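Local coordinates for conserved membrane protein (Chlamydia abortus, PDB 6GZU), which acts as a secreted effector that combines deubiquitination and acetylation activities on a CE-clan cysteine-protease fold and induces Golgi fragmentation, at residues N97-Y101 against I139-D143; A54-L59 against I100-P104; A170-G174 against P186-K190; Y84-H89 against C253-V257; H26-E32 against R245-A250. One frame throughout, in Å; residues are numbered along the deposited sequence.

Contact 1 of 5, residues N97-Y101 against I139-D143; sequences NFRIY and IVNLD
Tyr101 and Val140 form an antiparallel hydrogen-bonded pair. Tyr101 N donates to Val140 O at 2.8 Å, and Val140 N donates back to Tyr101 O. Ile100 and Asn141, one step along, are a non-hydrogen-bonded pair. A further backbone bond runs from Leu142 N to Arg99 O (2.9 Å) and carries the pairing just past both strands.

The charged part is the salt bridge of Arg99 and Asp143. Arg99 grips side-on, and both of its nitrogens take the same oxygen. Arg99 NE is 3.0 Å and Arg99 NH2 2.8 Å from Asp143 OD1. OD1 lies close to the guanidinium plane. The two nitrogens, however, approach it from one face of the carboxylate, 52° out of its plane. The Arg99 chain is folded at chi2 (-53°) and again at chi3. This brings the guanidinium over Leu142, whose CB sits 3.9 Å above the plane centre. One face and one edge of the group are thus held.

Apolar contacts fill both sides of the pairing. Ile100 and Ile139 lie side by side, with their CG2 atoms 3.6 Å apart. Ile100 CG1 and CD1 run along the Asn141 amide, whose ND2 bonds Tyr215 OH. Helix 204-217 covers these isoleucines. On the other face Tyr101 CB packs on Val140 CB, and Tyr101 CE1 meets Leu142 CD1 at 3.9 Å.

The arrangement is an antiparallel strand pair, 100-107 with 134-141, in the middle of the mixed sheet of this Ulp1-like catalytic fold.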
# COMPACT_ATOMS: atom_id res chain seq x y z
N ASN A 97 16.18 -3.37 -4.28
CA ASN A 97 16.02 -4.80 -4.49
C ASN A 97 14.61 -5.41 -4.25
O ASN A 97 14.44 -6.59 -3.93
CB ASN A 97 17.03 -5.52 -3.59
CG ASN A 97 17.32 -6.92 -4.06
OD1 ASN A 97 17.07 -7.25 -5.23
ND2 ASN A 97 17.84 -7.77 -3.16
N PHE A 98 13.58 -4.62 -4.42
CA PHE A 98 12.24 -5.11 -4.11
C PHE A 98 11.42 -5.36 -5.37
O PHE A 98 11.71 -4.77 -6.44
CB PHE A 98 11.54 -4.09 -3.23
CG PHE A 98 12.18 -3.92 -1.90
CD1 PHE A 98 11.94 -4.86 -0.91
CD2 PHE A 98 13.00 -2.85 -1.62
CE1 PHE A 98 12.52 -4.74 0.34
CE2 PHE A 98 13.61 -2.73 -0.36
CZ PHE A 98 13.32 -3.68 0.62
N ARG A 99 10.34 -6.16 -5.25
CA ARG A 99 9.50 -6.47 -6.41
C ARG A 99 8.03 -6.13 -6.25
O ARG A 99 7.31 -5.90 -7.23
CB ARG A 99 9.57 -7.96 -6.72
CG ARG A 99 10.98 -8.44 -7.00
CD ARG A 99 11.65 -7.58 -8.10
NE ARG A 99 11.09 -7.83 -9.43
CZ ARG A 99 11.42 -7.13 -10.52
NH1 ARG A 99 12.27 -6.12 -10.39
NH2 ARG A 99 10.92 -7.45 -11.73
N ILE A 100 7.57 -6.08 -5.00
CA ILE A 100 6.17 -5.83 -4.71
C ILE A 100 6.14 -4.66 -3.73
O ILE A 100 6.81 -4.69 -2.67
CB ILE A 100 5.48 -7.06 -4.10
CG1 ILE A 100 5.58 -8.24 -5.07
CG2 ILE A 100 4.02 -6.70 -3.72
CD1 ILE A 100 5.03 -9.52 -4.57
N TYR A 101 5.36 -3.62 -4.08
CA TYR A 101 5.31 -2.38 -3.30
C TYR A 101 3.87 -2.19 -2.86
O TYR A 101 2.99 -2.03 -3.70
CB TYR A 101 5.76 -1.20 -4.18
CG TYR A 101 7.23 -1.24 -4.54
CD1 TYR A 101 7.74 -2.23 -5.37
CD2 TYR A 101 8.11 -0.23 -4.09
CE1 TYR A 101 9.12 -2.25 -5.68
CE2 TYR A 101 9.47 -0.22 -4.41
CZ TYR A 101 9.96 -1.25 -5.20
OH TYR A 101 11.31 -1.29 -5.51
N ILE A 139 -1.19 -1.98 -4.61
CA ILE A 139 -0.01 -2.81 -4.74
C ILE A 139 0.58 -2.62 -6.14
O ILE A 139 -0.14 -2.76 -7.16
CB ILE A 139 -0.35 -4.31 -4.58
CG1 ILE A 139 -1.04 -4.59 -3.24
CG2 ILE A 139 0.97 -5.17 -4.76
CD1 ILE A 139 -1.63 -6.00 -3.14
N VAL A 140 1.88 -2.35 -6.24
CA VAL A 140 2.59 -2.35 -7.52
C VAL A 140 3.42 -3.62 -7.52
O VAL A 140 4.26 -3.84 -6.62
CB VAL A 140 3.48 -1.10 -7.67
CG1 VAL A 140 4.39 -1.23 -8.90
CG2 VAL A 140 2.58 0.14 -7.76
N ASN A 141 3.19 -4.47 -8.52
CA ASN A 141 3.93 -5.73 -8.66
C ASN A 141 4.73 -5.64 -9.94
O ASN A 141 4.17 -5.67 -11.05
CB ASN A 141 2.98 -6.94 -8.65
CG ASN A 141 3.69 -8.27 -8.64
OD1 ASN A 141 4.72 -8.44 -9.30
ND2 ASN A 141 3.15 -9.24 -7.92
N LEU A 142 6.05 -5.46 -9.81
CA LEU A 142 6.87 -5.26 -10.99
C LEU A 142 7.00 -6.54 -11.83
O LEU A 142 7.16 -6.48 -13.07
CB LEU A 142 8.28 -4.76 -10.59
CG LEU A 142 8.38 -3.43 -9.81
CD1 LEU A 142 9.83 -3.15 -9.45
CD2 LEU A 142 7.80 -2.27 -10.64
N ASP A 143 6.96 -7.70 -11.17
CA ASP A 143 7.14 -8.97 -11.88
C ASP A 143 5.92 -9.27 -12.74
O ASP A 143 6.06 -9.75 -13.87
CB ASP A 143 7.37 -10.13 -10.88
CG ASP A 143 8.78 -10.15 -10.31
OD1 ASP A 143 9.77 -9.94 -11.06
OD2 ASP A 143 8.90 -10.40 -9.10

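Contact 2 of 5, residues A54-L59 against I100-P104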
# COMPACT_ATOMS: atom_id res chain seq x y z
N ALA A 54 4.37 9.06 -4.53
CA ALA A 54 5.03 8.15 -3.61
C ALA A 54 5.63 6.94 -4.31
O ALA A 54 6.80 6.54 -4.07
CB ALA A 54 4.06 7.70 -2.49
N VAL A 55 4.86 6.34 -5.21
CA VAL A 55 5.35 5.21 -5.99
C VAL A 55 6.55 5.60 -6.84
O VAL A 55 7.57 4.88 -6.86
CB VAL A 55 4.20 4.68 -6.89
CG1 VAL A 55 4.75 3.68 -7.91
CG2 VAL A 55 3.08 4.05 -6.05
N LEU A 56 6.44 6.70 -7.58
CA LEU A 56 7.56 7.13 -8.41
C LEU A 56 8.80 7.41 -7.60
O LEU A 56 9.90 6.98 -7.98
CB LEU A 56 7.20 8.36 -9.24
CG LEU A 56 6.06 8.14 -10.23
CD1 LEU A 56 5.58 9.47 -10.88
CD2 LEU A 56 6.56 7.19 -11.32
N LYS A 57 8.67 8.06 -6.45
CA LYS A 57 9.86 8.31 -5.62
C LYS A 57 10.43 6.99 -5.10
O LYS A 57 11.66 6.80 -5.07
CB LYS A 57 9.55 9.24 -4.43
CG LYS A 57 9.37 10.73 -4.84
CD LYS A 57 8.89 11.58 -3.66
CE LYS A 57 9.94 11.61 -2.54
NZ LYS A 57 11.28 12.09 -3.03
N ASP A 58 9.58 6.05 -4.71
CA ASP A 58 10.12 4.79 -4.15
C ASP A 58 10.84 3.94 -5.19
O ASP A 58 11.74 3.18 -4.87
CB ASP A 58 9.02 3.99 -3.44
CG ASP A 58 8.60 4.60 -2.15
OD1 ASP A 58 9.46 5.25 -1.53
OD2 ASP A 58 7.46 4.42 -1.73
N LEU A 59 10.48 4.12 -6.47
CA LEU A 59 11.18 3.43 -7.57
C LEU A 59 12.29 4.29 -8.15
O LEU A 59 12.86 3.95 -9.21
CB LEU A 59 10.18 3.09 -8.69
CG LEU A 59 9.15 2.07 -8.18
CD1 LEU A 59 7.99 1.95 -9.22
CD2 LEU A 59 9.86 0.78 -8.00
N ILE A 100 7.57 -6.08 -5.00
CA ILE A 100 6.17 -5.83 -4.71
C ILE A 100 6.14 -4.66 -3.73
O ILE A 100 6.81 -4.69 -2.67
CB ILE A 100 5.48 -7.06 -4.10
CG1 ILE A 100 5.58 -8.24 -5.07
CG2 ILE A 100 4.02 -6.70 -3.72
CD1 ILE A 100 5.03 -9.52 -4.57
N TYR A 101 5.36 -3.62 -4.08
CA TYR A 101 5.31 -2.38 -3.30
C TYR A 101 3.87 -2.19 -2.86
O TYR A 101 2.99 -2.03 -3.70
CB TYR A 101 5.76 -1.20 -4.18
CG TYR A 101 7.23 -1.24 -4.54
CD1 TYR A 101 7.74 -2.23 -5.37
CD2 TYR A 101 8.11 -0.23 -4.09
CE1 TYR A 101 9.12 -2.25 -5.68
CE2 TYR A 101 9.47 -0.22 -4.41
CZ TYR A 101 9.96 -1.25 -5.20
OH TYR A 101 11.31 -1.29 -5.51
N ALA A 102 3.61 -2.18 -1.56
CA ALA A 102 2.24 -2.13 -1.08
C ALA A 102 1.96 -0.91 -0.22
O ALA A 102 2.61 -0.75 0.83
CB ALA A 102 1.87 -3.41 -0.34
N TYR A 103 0.99 -0.07 -0.62
CA TYR A 103 0.77 1.22 -0.01
C TYR A 103 -0.60 1.33 0.61
O TYR A 103 -1.63 1.32 -0.08
CB TYR A 103 0.79 2.31 -1.11
CG TYR A 103 2.13 2.47 -1.77
CD1 TYR A 103 2.54 1.61 -2.81
CD2 TYR A 103 3.03 3.43 -1.30
CE1 TYR A 103 3.82 1.75 -3.37
CE2 TYR A 103 4.31 3.57 -1.83
CZ TYR A 103 4.71 2.72 -2.84
OH TYR A 103 5.98 2.89 -3.36
N PRO A 104 -0.63 1.51 1.93
CA PRO A 104 -1.92 1.87 2.58
C PRO A 104 -2.34 3.24 2.07
O PRO A 104 -1.52 4.18 2.02
CB PRO A 104 -1.54 1.93 4.08
CG PRO A 104 -0.30 1.00 4.17
CD PRO A 104 0.45 1.26 2.90
O HOH W 1 12.82 0.74 -4.93
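Tyr103 reaches from its strand to helix 51-58 and touches Val55, Ala54 and Asp58. Its CG stands anti to the carbonyl carbon (chi1 -66°), and CB sets the ring toward the helix. Val55 CG2 then covers one face of the ring as a CH-pi contact, 3.6 Å from Tyr103 CE1. Tyr103 CE2 comes 4.2 Å from Ala54 CB, obliquely to the ring. At the tip, Tyr103 OH donates to Asp58 OD2 at 2.7 Å. This oxygen lies at the ring edge, near its plane. It accepts on its anti lone pair, and the carboxylate is nearly coplanar with the ring, 15° apart. Asp58 OD1 is bonded to NE2 of His80, a zinc ligand. One carboxylate oxygen thus faces Tyr103 and the other a zinc-binding histidine, consistent with Asp58 orienting His80.

Tyr101 reaches the same helix through a water. Tyr101 OH donates to it at 2.6 Å, and the water donates to Asp58 O at 2.7 Å. Leu59 CD2 lies over the Tyr101 ring face, 3.9 Å from the centroid.

Helix 51-58 runs roughly against strand 100-107, with segment axes 145° apart and 10.5 Å at closest. Phe38 of strand 37-38 stacks on Tyr101. Helix 159-174 packs beside Val55 and Leu59.

Contact 3 of 5, residues A170-G174 against P186-K190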
# COMPACT_ATOMS: atom_id res chain seq x y z
N ALA A 170 0.08 3.09 -13.76
CA ALA A 170 0.25 1.94 -14.67
C ALA A 170 0.94 2.37 -15.94
O ALA A 170 1.80 1.62 -16.49
CB ALA A 170 -1.10 1.34 -15.00
N THR A 171 0.55 3.53 -16.48
CA THR A 171 1.10 4.03 -17.74
C THR A 171 2.57 4.40 -17.57
O THR A 171 3.42 4.02 -18.39
CB THR A 171 0.29 5.21 -18.22
OG1 THR A 171 -1.03 4.73 -18.52
CG2 THR A 171 0.92 5.83 -19.52
N ARG A 172 2.90 5.15 -16.51
CA ARG A 172 4.29 5.55 -16.30
C ARG A 172 5.23 4.38 -16.04
O ARG A 172 6.37 4.39 -16.54
CB ARG A 172 4.41 6.58 -15.18
CG ARG A 172 3.64 7.90 -15.51
CD ARG A 172 4.10 8.96 -14.50
NE ARG A 172 3.25 10.14 -14.53
CZ ARG A 172 3.40 11.08 -15.43
NH1 ARG A 172 4.39 10.96 -16.31
NH2 ARG A 172 2.64 12.17 -15.43
N LEU A 173 4.79 3.40 -15.25
CA LEU A 173 5.64 2.25 -14.96
C LEU A 173 5.78 1.36 -16.18
O LEU A 173 6.84 0.76 -16.37
CB LEU A 173 5.14 1.44 -13.77
CG LEU A 173 5.08 2.26 -12.47
CD1 LEU A 173 4.82 1.32 -11.33
CD2 LEU A 173 6.44 3.01 -12.25
N GLY A 174 4.75 1.28 -17.03
CA GLY A 174 4.89 0.51 -18.28
C GLY A 174 5.96 1.02 -19.22
O GLY A 174 6.54 0.28 -20.03
N PRO A 186 0.96 -0.15 -20.78
CA PRO A 186 0.66 0.11 -19.37
C PRO A 186 0.59 -1.18 -18.56
O PRO A 186 0.16 -2.21 -19.09
CB PRO A 186 -0.72 0.75 -19.44
CG PRO A 186 -0.75 1.45 -20.76
CD PRO A 186 0.01 0.53 -21.68
N PHE A 187 0.98 -1.12 -17.30
CA PHE A 187 0.68 -2.23 -16.40
C PHE A 187 -0.84 -2.43 -16.39
O PHE A 187 -1.64 -1.47 -16.57
CB PHE A 187 1.11 -1.89 -14.96
CG PHE A 187 2.58 -2.06 -14.69
CD1 PHE A 187 3.52 -2.11 -15.71
CD2 PHE A 187 3.02 -2.20 -13.39
CE1 PHE A 187 4.86 -2.25 -15.40
CE2 PHE A 187 4.34 -2.34 -13.09
CZ PHE A 187 5.27 -2.40 -14.10
N ILE A 188 -1.29 -3.67 -16.13
CA ILE A 188 -2.74 -3.88 -15.98
C ILE A 188 -3.20 -3.35 -14.64
O ILE A 188 -2.49 -3.52 -13.65
CB ILE A 188 -3.08 -5.36 -16.16
CG1 ILE A 188 -4.58 -5.57 -16.15
CG2 ILE A 188 -2.41 -6.22 -15.06
CD1 ILE A 188 -4.96 -6.96 -16.56
N VAL A 189 -4.35 -2.68 -14.59
CA VAL A 189 -4.98 -2.25 -13.35
C VAL A 189 -6.06 -3.25 -12.97
O VAL A 189 -6.99 -3.53 -13.75
CB VAL A 189 -5.59 -0.82 -13.49
CG1 VAL A 189 -6.37 -0.40 -12.18
CG2 VAL A 189 -4.49 0.21 -13.83
N LYS A 190 -6.00 -3.74 -11.74
CA LYS A 190 -6.99 -4.70 -11.25
C LYS A 190 -7.64 -4.14 -9.96
O LYS A 190 -6.98 -4.06 -8.92
CB LYS A 190 -6.31 -6.05 -10.89
CG LYS A 190 -5.63 -6.75 -12.08
CD LYS A 190 -4.95 -8.06 -11.66
CE LYS A 190 -4.45 -8.81 -12.90
NZ LYS A 190 -3.63 -10.03 -12.55
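Leu173 lies on the ring of Phe187, where helix 159-174 meets the chain leading into strand 188-191. Both belong to the beta-alpha-beta unit of strand 146-150, helix 159-174 and strand 188-191, so this contact closes the crossover. The Leu173 chain meets the ring at a slant. Leu173 CB stands above one face, 3.9 Å from the Phe187 centroid and 13° off the normal, as a CH-pi contact offset toward the rim. Phe187 CG is anti to the carbonyl carbon (chi1 -80°), which places the ring against Leu173 and Gly174. There Phe187 CE1 comes 3.7 Å from Leu173 O, and Phe187 CD1 lies near Gly174 N.

Ala170 turns its methyl into the strand side. Ala170 CB is 3.3 Å from Phe187 O and 3.8 Å from Val189 CG2, and it also touches Phe187 CB. Val147 of strand 146-150 packs on Ala170 and Phe187. Thr171 lies side by side with Pro186, its OG1 4.0 Å from Pro186 CG. That hydroxyl bonds Asn167 O within the helix.

Ala170 O joins the two segments. Ala170 O keeps its helical bond from Gly174 N at 3.0 Å and takes a second from Phe187 N, also 3.0 Å. The two donors approach from opposite faces of the carbonyl plane, with Phe187 N 48° out of it. Pro186 CA adds a CA-H...O contact to Ala170 O at 3.4 Å.

Contact 4 of 5, residues Y84-H89 against C253-V257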
# COMPACT_ATOMS: atom_id res chain seq x y z
N TYR A 84 15.07 7.79 9.35
CA TYR A 84 14.55 6.94 10.40
C TYR A 84 13.16 7.33 10.84
O TYR A 84 12.60 6.70 11.73
CB TYR A 84 15.51 6.96 11.60
CG TYR A 84 16.82 6.33 11.26
CD1 TYR A 84 16.99 4.95 11.36
CD2 TYR A 84 17.87 7.09 10.83
CE1 TYR A 84 18.19 4.36 11.03
CE2 TYR A 84 19.08 6.52 10.52
CZ TYR A 84 19.23 5.17 10.60
OH TYR A 84 20.45 4.66 10.25
N GLN A 85 12.56 8.32 10.18
CA GLN A 85 11.20 8.71 10.46
C GLN A 85 10.27 7.98 9.51
O GLN A 85 9.33 7.32 9.94
CB GLN A 85 11.04 10.20 10.28
CG GLN A 85 9.64 10.70 10.53
CD GLN A 85 9.61 12.20 10.49
OE1 GLN A 85 9.82 12.80 9.43
NE2 GLN A 85 9.38 12.82 11.65
N ASP A 86 10.55 8.07 8.21
CA ASP A 86 9.76 7.32 7.23
C ASP A 86 10.25 5.90 7.00
O ASP A 86 9.45 4.99 6.81
CB ASP A 86 9.79 8.03 5.88
CG ASP A 86 9.20 9.41 5.92
OD1 ASP A 86 7.96 9.51 5.90
OD2 ASP A 86 9.99 10.38 5.90
N TYR A 87 11.57 5.71 6.96
CA TYR A 87 12.14 4.43 6.53
C TYR A 87 13.18 3.84 7.47
O TYR A 87 14.25 3.46 7.02
CB TYR A 87 12.76 4.54 5.11
CG TYR A 87 11.83 5.18 4.11
CD1 TYR A 87 10.71 4.50 3.63
CD2 TYR A 87 12.07 6.48 3.61
CE1 TYR A 87 9.85 5.10 2.72
CE2 TYR A 87 11.20 7.09 2.70
CZ TYR A 87 10.10 6.39 2.26
OH TYR A 87 9.24 6.99 1.39
N PRO A 88 12.87 3.72 8.76
CA PRO A 88 13.90 3.12 9.62
C PRO A 88 14.16 1.66 9.24
O PRO A 88 15.26 1.15 9.46
CB PRO A 88 13.28 3.20 11.01
CG PRO A 88 11.75 3.23 10.75
CD PRO A 88 11.62 4.02 9.48
N HIS A 89 13.15 1.01 8.66
CA HIS A 89 13.22 -0.40 8.28
C HIS A 89 14.06 -0.62 7.01
O HIS A 89 14.33 -1.76 6.63
CB HIS A 89 11.81 -0.96 8.09
CG HIS A 89 11.00 -0.19 7.09
ND1 HIS A 89 10.67 1.14 7.27
CD2 HIS A 89 10.48 -0.57 5.91
CE1 HIS A 89 9.97 1.55 6.23
NE2 HIS A 89 9.82 0.53 5.40
N CYS A 253 14.80 1.16 16.49
CA CYS A 253 14.26 2.37 15.89
C CYS A 253 12.93 2.10 15.18
O CYS A 253 11.98 2.86 15.33
CB CYS A 253 15.26 2.94 14.90
SG CYS A 253 14.88 4.61 14.55
N THR A 254 12.88 1.02 14.39
CA THR A 254 11.63 0.61 13.72
C THR A 254 10.53 0.27 14.73
O THR A 254 9.40 0.72 14.58
CB THR A 254 11.88 -0.56 12.76
OG1 THR A 254 12.82 -0.13 11.75
CG2 THR A 254 10.59 -1.03 12.09
N LEU A 255 10.88 -0.48 15.77
CA LEU A 255 9.88 -0.84 16.76
C LEU A 255 9.33 0.41 17.44
O LEU A 255 8.13 0.47 17.77
CB LEU A 255 10.47 -1.81 17.80
CG LEU A 255 10.89 -3.17 17.21
CD1 LEU A 255 11.60 -3.99 18.24
CD2 LEU A 255 9.71 -3.95 16.64
N ASN A 256 10.18 1.41 17.65
CA ASN A 256 9.73 2.63 18.32
C ASN A 256 8.77 3.42 17.44
O ASN A 256 7.75 3.93 17.92
CB ASN A 256 10.92 3.49 18.80
CG ASN A 256 10.74 3.96 20.24
N VAL A 257 9.06 3.51 16.15
CA VAL A 257 8.20 4.22 15.21
C VAL A 257 6.83 3.55 15.10
O VAL A 257 5.80 4.21 14.99
CB VAL A 257 8.86 4.31 13.81
CG1 VAL A 257 7.89 4.82 12.79
CG2 VAL A 257 10.04 5.22 13.86
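Thr254 OG1 is the polar atom on which the loop crowds most closely. Pro88 CB lies 3.4 Å from Thr254 OG1, and Pro88 C is equally near. His89 N comes to 3.3 Å from Thr254 OG1, but its angle is too poor for a hydrogen bond. The Thr254 hydroxyl sits beside its own backbone N (chi1 -61°), which turns it to the loop. The Thr254 chain crosses the Pro88 ring at about a right angle.

The rest is packing along the helix. Val257 CG2 touches Tyr84 O at 3.6 Å and Pro88 CG at 4.1 Å. Cys253 is modelled in two conformers. In one of them Cys253 SG lies 3.8 Å from Tyr84 CB and obliquely beside the ring, so this sulfur-aromatic contact is tentative. The touch of the same sulfur on Pro88 CB is equally tentative.

His89 sends its ring away from the helix, where NE2 bonds Val39 O.

Segment 84-89 lies in the long loop between strands 68-69 and 100-107, which also carries the zinc ligands Cys78, His80 and Cys95. Tyr87 sets its ring edge-to-face with His80. The contact lays the short helix 252-257, near the end of the chain, against this zinc-bearing loop.

Contact 5 of 5, residues H26-E32 against R245-A250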
# COMPACT_ATOMS: atom_id res chain seq x y z
N HIS A 26 1.68 -4.78 10.42
CA HIS A 26 1.47 -5.99 9.62
C HIS A 26 2.31 -6.04 8.36
O HIS A 26 2.79 -7.11 7.97
CB HIS A 26 -0.02 -6.27 9.35
CG HIS A 26 -0.26 -7.70 8.98
ND1 HIS A 26 -0.04 -8.73 9.87
CD2 HIS A 26 -0.63 -8.28 7.80
CE1 HIS A 26 -0.30 -9.88 9.27
NE2 HIS A 26 -0.64 -9.63 8.01
N LEU A 27 2.47 -4.90 7.68
CA LEU A 27 3.36 -4.85 6.52
C LEU A 27 4.78 -5.24 6.89
O LEU A 27 5.41 -6.04 6.20
CB LEU A 27 3.28 -3.49 5.81
CG LEU A 27 2.08 -3.28 4.88
CD1 LEU A 27 0.74 -3.73 5.32
CD2 LEU A 27 2.09 -1.78 4.48
N ILE A 28 5.29 -4.74 8.02
CA ILE A 28 6.62 -5.10 8.47
C ILE A 28 6.69 -6.60 8.79
O ILE A 28 7.67 -7.30 8.43
CB ILE A 28 7.07 -4.26 9.71
CG1 ILE A 28 7.33 -2.80 9.32
CG2 ILE A 28 8.32 -4.86 10.41
CD1 ILE A 28 8.51 -2.62 8.31
N ARG A 29 5.67 -7.12 9.49
CA ARG A 29 5.58 -8.56 9.74
C ARG A 29 5.67 -9.35 8.41
O ARG A 29 6.47 -10.28 8.28
CB ARG A 29 4.27 -8.84 10.46
CG ARG A 29 3.96 -10.25 10.82
CD ARG A 29 2.61 -10.30 11.58
NE ARG A 29 2.63 -9.67 12.89
CZ ARG A 29 1.91 -8.62 13.30
NH1 ARG A 29 1.04 -7.99 12.50
NH2 ARG A 29 2.08 -8.17 14.55
N LEU A 30 4.89 -8.93 7.41
CA LEU A 30 4.93 -9.57 6.10
C LEU A 30 6.28 -9.43 5.43
O LEU A 30 6.73 -10.36 4.74
CB LEU A 30 3.82 -9.02 5.18
CG LEU A 30 2.45 -9.51 5.62
CD1 LEU A 30 1.38 -8.76 4.84
CD2 LEU A 30 2.32 -11.00 5.42
N SER A 31 6.96 -8.30 5.62
CA SER A 31 8.26 -8.09 4.99
C SER A 31 9.30 -9.04 5.55
O SER A 31 10.30 -9.27 4.89
CB SER A 31 8.74 -6.64 5.14
OG SER A 31 9.28 -6.42 6.44
N GLU A 32 9.07 -9.61 6.74
CA GLU A 32 10.01 -10.56 7.31
C GLU A 32 9.83 -11.92 6.65
O GLU A 32 10.76 -12.72 6.59
CB GLU A 32 9.83 -10.68 8.84
CG GLU A 32 10.17 -9.38 9.52
CD GLU A 32 10.32 -9.48 11.02
OE1 GLU A 32 9.88 -10.49 11.66
OE2 GLU A 32 10.91 -8.52 11.56
N ARG A 245 2.79 -14.58 15.49
CA ARG A 245 3.64 -14.02 14.43
C ARG A 245 4.35 -12.70 14.81
O ARG A 245 4.17 -11.68 14.15
CB ARG A 245 2.79 -13.79 13.16
CG ARG A 245 2.06 -15.03 12.65
CD ARG A 245 0.97 -14.65 11.64
NE ARG A 245 1.54 -14.16 10.41
CZ ARG A 245 0.81 -13.64 9.43
NH1 ARG A 245 1.41 -13.21 8.34
NH2 ARG A 245 -0.51 -13.51 9.56
N PRO A 246 5.18 -12.74 15.87
CA PRO A 246 5.85 -11.53 16.33
C PRO A 246 6.87 -11.05 15.30
O PRO A 246 7.43 -11.82 14.50
CB PRO A 246 6.55 -12.00 17.60
CG PRO A 246 6.74 -13.51 17.37
CD PRO A 246 5.47 -13.90 16.70
N ILE A 247 7.14 -9.76 15.36
CA ILE A 247 8.21 -9.15 14.55
C ILE A 247 9.52 -9.45 15.25
O ILE A 247 9.63 -9.24 16.46
CB ILE A 247 7.96 -7.65 14.41
CG1 ILE A 247 6.75 -7.41 13.47
CG2 ILE A 247 9.25 -6.94 13.92
CD1 ILE A 247 6.27 -5.99 13.50
N THR A 248 10.50 -10.00 14.54
CA THR A 248 11.76 -10.39 15.21
C THR A 248 13.02 -9.81 14.54
O THR A 248 14.11 -9.90 15.10
CB THR A 248 11.99 -11.94 15.32
OG1 THR A 248 12.17 -12.47 13.98
CG2 THR A 248 10.80 -12.62 15.97
N GLN A 249 12.88 -9.18 13.38
CA GLN A 249 14.08 -8.71 12.69
C GLN A 249 14.17 -7.19 12.63
O GLN A 249 15.06 -6.64 11.96
CB GLN A 249 14.14 -9.25 11.26
CG GLN A 249 14.00 -10.76 11.07
CD GLN A 249 13.85 -11.15 9.58
OE1 GLN A 249 14.19 -10.37 8.67
NE2 GLN A 249 13.32 -12.34 9.33
N ALA A 250 13.22 -6.49 13.23
CA ALA A 250 13.21 -5.04 13.20
C ALA A 250 14.13 -4.42 14.23
O ALA A 250 14.30 -4.95 15.36
CB ALA A 250 11.80 -4.53 13.44
O HOH W 2 7.26 -11.29 11.63
O HOH W 3 10.32 -13.09 12.17
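One face of the Arg245 guanidinium is covered by Arg29 CD and by His26 CE1. Arg29 CD stands 4.1 Å above the Arg245 guanidinium plane, toward the rim. The His26 ring is turned 87° to this group and meets it edge-on, with His26 CE1 3.6 Å from Arg245 NH2. That nitrogen lies in the plane of the His26 ring. Leu30 CD2 is at the edge of the guanidinium, 3.8 Å from Arg245 NH1.

The Arg29 guanidinium is held by two edge partners. Arg29 NH1 donates to His26 ND1 at 2.9 Å, nearly in both planes. Arg29 NE donates to Arg245 O at 2.8 Å. The chain runs out extended (chi1 -180°) and bends at chi3, which turns both nitrogens to their acceptors.

Glu32 uses both oxygens on the loop backbone. Thr248 N meets Glu32 OE1 at 3.0 Å on its syn lone pair. Gln249 N meets Glu32 OE2 at 2.8 Å, from 40° above the carboxylate plane. Two waters also donate to OE1; they lead on to Pro246 O and Thr248 OG1. The Gln249 amide stacks on the carboxylate. Ile28 CG2 packs on Ile247 CD1 at 3.9 Å, an apolar contact next to these polar ones.

Asp213 of helix 204-217 bonds His26 NE2 and makes a salt bridge to Arg245 NH1. With ND1 accepting and NE2 facing a carboxylate, His26 probably carries its proton on NE2. Two backbone N-H groups and two waters would be expected to favour the ionised form of Glu32.

In the fold
Contacts 1 and 2 are the buried core and share Ile100 and Tyr101. Contact 1 pairs strand 100-107 with its sheet neighbour, and contact 2 packs helix 51-58 on the face that carries Tyr101 and Tyr103. Contact 3, partly buried, lies at the far edge of the same sheet; its Leu173 packs on Val140 of contact 1 and Leu59 of contact 2. Contacts 4 and 5, also partly buried, lie across the chain's centre, with centres about 30 and 29 Å from that of contact 3. They touch through His89 and Ile28, and contact 2 reaches both. Backbone pairing dominates contact 1, ring packing contacts 2 and 3, apolar packing contact 4, and charged groups with waters contact 5.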